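Local atomic coordinates of lipoxygenase (Cyanothece sp., PDB entry 5EK8), a protein that probably uses a non-heme iron to insert molecular oxygen into polyunsaturated fatty acids, as lipoxygenases do, giving 9R-hydroperoxides. Residues Q369-I383 against I478-L492. Numbering follows the deposited sequence.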
# COMPACT_ATOMS: atom_id res chain seq x y z
N GLN A 369 7.81 1.20 3.37
CA GLN A 369 9.04 1.48 4.11
C GLN A 369 8.84 1.17 5.59
O GLN A 369 9.72 0.58 6.25
CB GLN A 369 9.48 2.94 3.91
CG GLN A 369 8.54 4.00 4.46
CD GLN A 369 8.92 5.41 4.01
OE1 GLN A 369 10.10 5.73 3.84
NE2 GLN A 369 7.91 6.26 3.82
N TYR A 370 7.68 1.55 6.11
CA TYR A 370 7.32 1.26 7.48
C TYR A 370 7.18 -0.24 7.68
O TYR A 370 7.55 -0.76 8.73
CB TYR A 370 6.04 1.96 7.87
CG TYR A 370 6.18 3.46 7.95
CD1 TYR A 370 6.86 4.06 9.01
CD2 TYR A 370 5.64 4.27 6.97
CE1 TYR A 370 6.99 5.43 9.08
CE2 TYR A 370 5.77 5.64 7.03
CZ TYR A 370 6.44 6.22 8.09
OH TYR A 370 6.55 7.58 8.14
N ALA A 371 6.63 -0.92 6.68
CA ALA A 371 6.51 -2.38 6.75
C ALA A 371 7.88 -3.03 6.89
O ALA A 371 8.15 -3.74 7.87
CB ALA A 371 5.80 -2.91 5.52
N VAL A 372 8.75 -2.78 5.92
CA VAL A 372 10.08 -3.36 5.91
C VAL A 372 10.84 -3.08 7.21
O VAL A 372 11.34 -4.01 7.85
CB VAL A 372 10.92 -2.84 4.73
CG1 VAL A 372 12.32 -3.41 4.79
CG2 VAL A 372 10.25 -3.21 3.41
N ALA A 373 10.89 -1.81 7.62
CA ALA A 373 11.55 -1.45 8.87
C ALA A 373 10.96 -2.21 10.06
O ALA A 373 11.69 -2.77 10.90
CB ALA A 373 11.46 0.04 9.10
N CYS A 374 9.62 -2.23 10.12
CA CYS A 374 8.90 -2.88 11.20
C CYS A 374 9.28 -4.34 11.35
O CYS A 374 9.73 -4.76 12.42
CB CYS A 374 7.39 -2.77 10.96
SG CYS A 374 6.39 -3.82 12.04
N PHE A 375 9.11 -5.11 10.28
CA PHE A 375 9.41 -6.53 10.33
C PHE A 375 10.91 -6.77 10.50
O PHE A 375 11.32 -7.84 10.94
CB PHE A 375 8.89 -7.24 9.08
CG PHE A 375 7.41 -7.50 9.10
CD1 PHE A 375 6.90 -8.60 9.76
CD2 PHE A 375 6.53 -6.63 8.48
CE1 PHE A 375 5.54 -8.84 9.79
CE2 PHE A 375 5.17 -6.86 8.51
CZ PHE A 375 4.68 -7.97 9.17
N ARG A 376 11.71 -5.77 10.15
CA ARG A 376 13.15 -5.88 10.33
C ARG A 376 13.54 -5.79 11.80
O ARG A 376 14.44 -6.51 12.23
CB ARG A 376 13.88 -4.80 9.54
CG ARG A 376 14.19 -5.16 8.11
CD ARG A 376 14.86 -3.99 7.39
NE ARG A 376 16.24 -3.80 7.82
CZ ARG A 376 17.29 -4.25 7.15
NH1 ARG A 376 17.13 -4.90 6.01
NH2 ARG A 376 18.52 -4.04 7.61
N ASN A 377 12.87 -4.93 12.56
CA ASN A 377 13.40 -4.58 13.88
C ASN A 377 12.47 -4.78 15.09
O ASN A 377 12.90 -4.64 16.23
CB ASN A 377 13.86 -3.12 13.87
CG ASN A 377 14.91 -2.86 12.80
OD1 ASN A 377 16.09 -3.18 12.98
ND2 ASN A 377 14.49 -2.26 11.69
N LEU A 378 11.20 -5.12 14.85
CA LEU A 378 10.25 -5.24 15.95
C LEU A 378 9.90 -6.69 16.27
O LEU A 378 9.14 -7.33 15.54
CB LEU A 378 8.97 -4.45 15.63
CG LEU A 378 9.17 -2.94 15.48
CD1 LEU A 378 7.84 -2.24 15.26
CD2 LEU A 378 9.90 -2.38 16.70
N ARG A 379 10.45 -7.20 17.37
CA ARG A 379 10.21 -8.57 17.80
C ARG A 379 9.73 -8.67 19.25
O ARG A 379 8.57 -8.97 19.51
CB ARG A 379 11.47 -9.42 17.62
CG ARG A 379 11.55 -10.09 16.27
CD ARG A 379 12.97 -10.49 15.92
NE ARG A 379 13.28 -10.06 14.56
CZ ARG A 379 14.18 -9.13 14.26
NH1 ARG A 379 14.38 -8.79 13.00
NH2 ARG A 379 14.88 -8.54 15.22
N LYS A 380 10.63 -8.41 20.20
CA LYS A 380 10.29 -8.47 21.62
C LYS A 380 9.41 -7.30 22.05
O LYS A 380 8.63 -7.41 23.01
CB LYS A 380 11.56 -8.49 22.48
CG LYS A 380 12.30 -9.81 22.46
CD LYS A 380 13.20 -9.94 23.68
CE LYS A 380 13.92 -11.28 23.71
NZ LYS A 380 14.64 -11.48 24.99
N ASN A 381 9.52 -6.18 21.35
CA ASN A 381 8.77 -4.98 21.70
C ASN A 381 7.29 -5.06 21.30
O ASN A 381 6.97 -5.27 20.13
CB ASN A 381 9.42 -3.75 21.06
CG ASN A 381 9.00 -2.46 21.73
OD1 ASN A 381 7.82 -2.15 21.84
ND2 ASN A 381 9.99 -1.70 22.21
N PRO A 382 6.39 -4.91 22.28
CA PRO A 382 4.93 -4.97 22.13
C PRO A 382 4.39 -4.17 20.95
O PRO A 382 3.35 -4.53 20.41
CB PRO A 382 4.41 -4.39 23.45
CG PRO A 382 5.62 -4.07 24.29
CD PRO A 382 6.78 -4.79 23.69
N ILE A 383 5.09 -3.10 20.56
CA ILE A 383 4.66 -2.28 19.43
C ILE A 383 4.55 -3.12 18.15
O ILE A 383 3.73 -2.84 17.28
CB ILE A 383 5.63 -1.09 19.22
CG1 ILE A 383 5.49 -0.11 20.38
CG2 ILE A 383 5.33 -0.37 17.92
CD1 ILE A 383 4.11 0.48 20.50
N ILE A 478 7.46 -1.91 26.56
CA ILE A 478 7.83 -0.99 25.49
C ILE A 478 9.15 -0.29 25.81
O ILE A 478 10.00 -0.13 24.94
CB ILE A 478 6.73 0.06 25.24
CG1 ILE A 478 5.50 -0.58 24.60
CG2 ILE A 478 7.24 1.19 24.35
CD1 ILE A 478 4.40 0.40 24.27
N ALA A 479 9.32 0.10 27.07
CA ALA A 479 10.55 0.76 27.50
C ALA A 479 11.73 -0.22 27.60
O ALA A 479 12.85 0.11 27.22
CB ALA A 479 10.34 1.45 28.84
N ASP A 480 11.46 -1.42 28.12
CA ASP A 480 12.50 -2.43 28.32
C ASP A 480 13.20 -2.83 27.02
O ASP A 480 14.38 -3.17 27.02
CB ASP A 480 11.91 -3.68 28.98
CG ASP A 480 11.66 -3.50 30.46
OD1 ASP A 480 12.07 -2.46 31.01
OD2 ASP A 480 11.06 -4.41 31.08
N GLU A 481 12.46 -2.79 25.92
CA GLU A 481 13.01 -3.18 24.62
C GLU A 481 12.94 -2.02 23.64
O GLU A 481 12.60 -2.19 22.47
CB GLU A 481 12.26 -4.40 24.07
CG GLU A 481 12.46 -5.67 24.88
CD GLU A 481 13.88 -6.22 24.79
OE1 GLU A 481 14.71 -5.65 24.05
OE2 GLU A 481 14.16 -7.23 25.47
N TRP A 482 13.29 -0.84 24.15
CA TRP A 482 13.24 0.39 23.36
C TRP A 482 14.30 0.40 22.26
O TRP A 482 14.17 1.10 21.25
CB TRP A 482 13.41 1.60 24.28
CG TRP A 482 13.32 2.91 23.58
CD1 TRP A 482 14.35 3.69 23.16
CD2 TRP A 482 12.12 3.59 23.20
NE1 TRP A 482 13.87 4.82 22.54
CE2 TRP A 482 12.50 4.78 22.56
CE3 TRP A 482 10.76 3.30 23.34
CZ2 TRP A 482 11.57 5.69 22.05
CZ3 TRP A 482 9.83 4.21 22.84
CH2 TRP A 482 10.25 5.39 22.21
N VAL A 483 15.35 -0.39 22.46
CA VAL A 483 16.42 -0.53 21.48
C VAL A 483 15.86 -0.92 20.12
O VAL A 483 16.33 -0.44 19.08
CB VAL A 483 17.46 -1.57 21.95
CG1 VAL A 483 18.41 -1.94 20.81
CG2 VAL A 483 18.24 -1.04 23.14
N GLU A 484 14.84 -1.77 20.14
CA GLU A 484 14.15 -2.17 18.91
C GLU A 484 13.53 -0.95 18.24
O GLU A 484 13.61 -0.79 17.03
CB GLU A 484 13.09 -3.23 19.20
CG GLU A 484 13.66 -4.58 19.63
CD GLU A 484 12.65 -5.71 19.53
OE1 GLU A 484 11.46 -5.44 19.27
OE2 GLU A 484 13.05 -6.88 19.71
N ILE A 485 12.92 -0.07 19.04
CA ILE A 485 12.35 1.16 18.50
C ILE A 485 13.43 2.03 17.87
O ILE A 485 13.20 2.65 16.83
CB ILE A 485 11.61 1.97 19.58
CG1 ILE A 485 10.50 1.13 20.21
CG2 ILE A 485 11.06 3.26 18.99
CD1 ILE A 485 9.51 0.56 19.21
N ARG A 486 14.61 2.06 18.49
CA ARG A 486 15.70 2.84 17.92
C ARG A 486 16.16 2.27 16.58
O ARG A 486 16.35 3.02 15.63
CB ARG A 486 16.89 2.91 18.88
CG ARG A 486 18.01 3.80 18.36
CD ARG A 486 19.14 3.99 19.36
NE ARG A 486 20.13 4.93 18.84
CZ ARG A 486 21.13 5.45 19.56
NH1 ARG A 486 21.28 5.12 20.83
NH2 ARG A 486 21.97 6.30 18.99
N ARG A 487 16.34 0.96 16.51
CA ARG A 487 16.77 0.32 15.25
C ARG A 487 15.73 0.53 14.16
O ARG A 487 16.06 0.74 12.99
CB ARG A 487 17.03 -1.17 15.47
CG ARG A 487 18.21 -1.44 16.38
CD ARG A 487 19.48 -0.82 15.82
NE ARG A 487 20.57 -0.84 16.79
CZ ARG A 487 20.86 0.17 17.60
NH1 ARG A 487 20.14 1.29 17.54
NH2 ARG A 487 21.86 0.07 18.46
N PHE A 488 14.46 0.46 14.56
CA PHE A 488 13.31 0.75 13.71
C PHE A 488 13.42 2.16 13.11
O PHE A 488 13.38 2.34 11.88
CB PHE A 488 12.03 0.58 14.54
CG PHE A 488 10.76 0.94 13.83
CD1 PHE A 488 10.33 0.21 12.73
CD2 PHE A 488 9.96 1.97 14.29
CE1 PHE A 488 9.14 0.53 12.08
CE2 PHE A 488 8.77 2.29 13.65
CZ PHE A 488 8.36 1.57 12.54
N SER A 489 13.56 3.14 13.99
CA SER A 489 13.72 4.53 13.61
C SER A 489 14.89 4.72 12.64
O SER A 489 14.75 5.36 11.59
CB SER A 489 13.92 5.39 14.86
OG SER A 489 14.28 6.72 14.54
N GLU A 490 16.04 4.15 13.00
CA GLU A 490 17.26 4.29 12.21
C GLU A 490 17.08 3.71 10.81
O GLU A 490 17.49 4.32 9.84
CB GLU A 490 18.43 3.62 12.92
CG GLU A 490 18.90 4.36 14.16
CD GLU A 490 20.00 3.63 14.90
OE1 GLU A 490 20.33 4.03 16.03
OE2 GLU A 490 20.54 2.64 14.34
N ASP A 491 16.48 2.53 10.71
CA ASP A 491 16.22 1.92 9.41
C ASP A 491 15.30 2.80 8.56
O ASP A 491 15.56 3.02 7.37
CB ASP A 491 15.61 0.53 9.58
CG ASP A 491 16.65 -0.58 9.47
OD1 ASP A 491 16.28 -1.77 9.61
OD2 ASP A 491 17.84 -0.27 9.23
N LEU A 492 14.24 3.32 9.19
CA LEU A 492 13.34 4.27 8.53
C LEU A 492 14.07 5.48 7.94
O LEU A 492 13.97 5.74 6.74
CB LEU A 492 12.26 4.75 9.49
CG LEU A 492 11.18 3.73 9.84
CD1 LEU A 492 10.35 4.21 11.02
CD2 LEU A 492 10.30 3.42 8.62
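The ring of Phe488 slots edge-on against the backbone of helix 369-377, a knob among Tyr370, Ala373, Cys374 and Asn377. With CG anti to the backbone N (chi1 176°), the ring lies between Leu492 CD1 over one face and Leu378 CD1 over the other. One turn along, Leu492 CD2 packs on Ala373 CB (3.6 Å) and on Tyr370 CD1 (3.5 Å). Asn377 is the answering knob, and its ND2 points almost dead straight at Asp491 OD1 (2.8 Å, 178°). Arg376 NE reaches Asp491 OD1 from the opposite face of the carboxylate, a 2.7 Å salt bridge, while Arg376 NH1 pairs with Asp63. Helices 369-377 and 482-492 run roughly antiparallel (147° between directions) in the helical lipoxygenase domain; 369-377 ends the long helix 337-377, which further back carries the iron ligands His359 and His364. Where that helix stops, Glu484 reaches across with its chain extended beyond CG to collect the loop: OE1 accepts from Arg379 N and Asn381 N on opposite faces, and OE2 takes Lys380 N (2.9 Å) as well as Asn70 ND2. With an alanine in its place, the amides of Arg379, Lys380 and Asn381 would probably lose their shared acceptor, leaving the loop freer to move. Asn381 works both ways, ND2 giving to Glu481 O (2.7 Å) and OD1 capping Ile383 N (3.2 Å), beside Pro382 CG resting on Ile478 CG1.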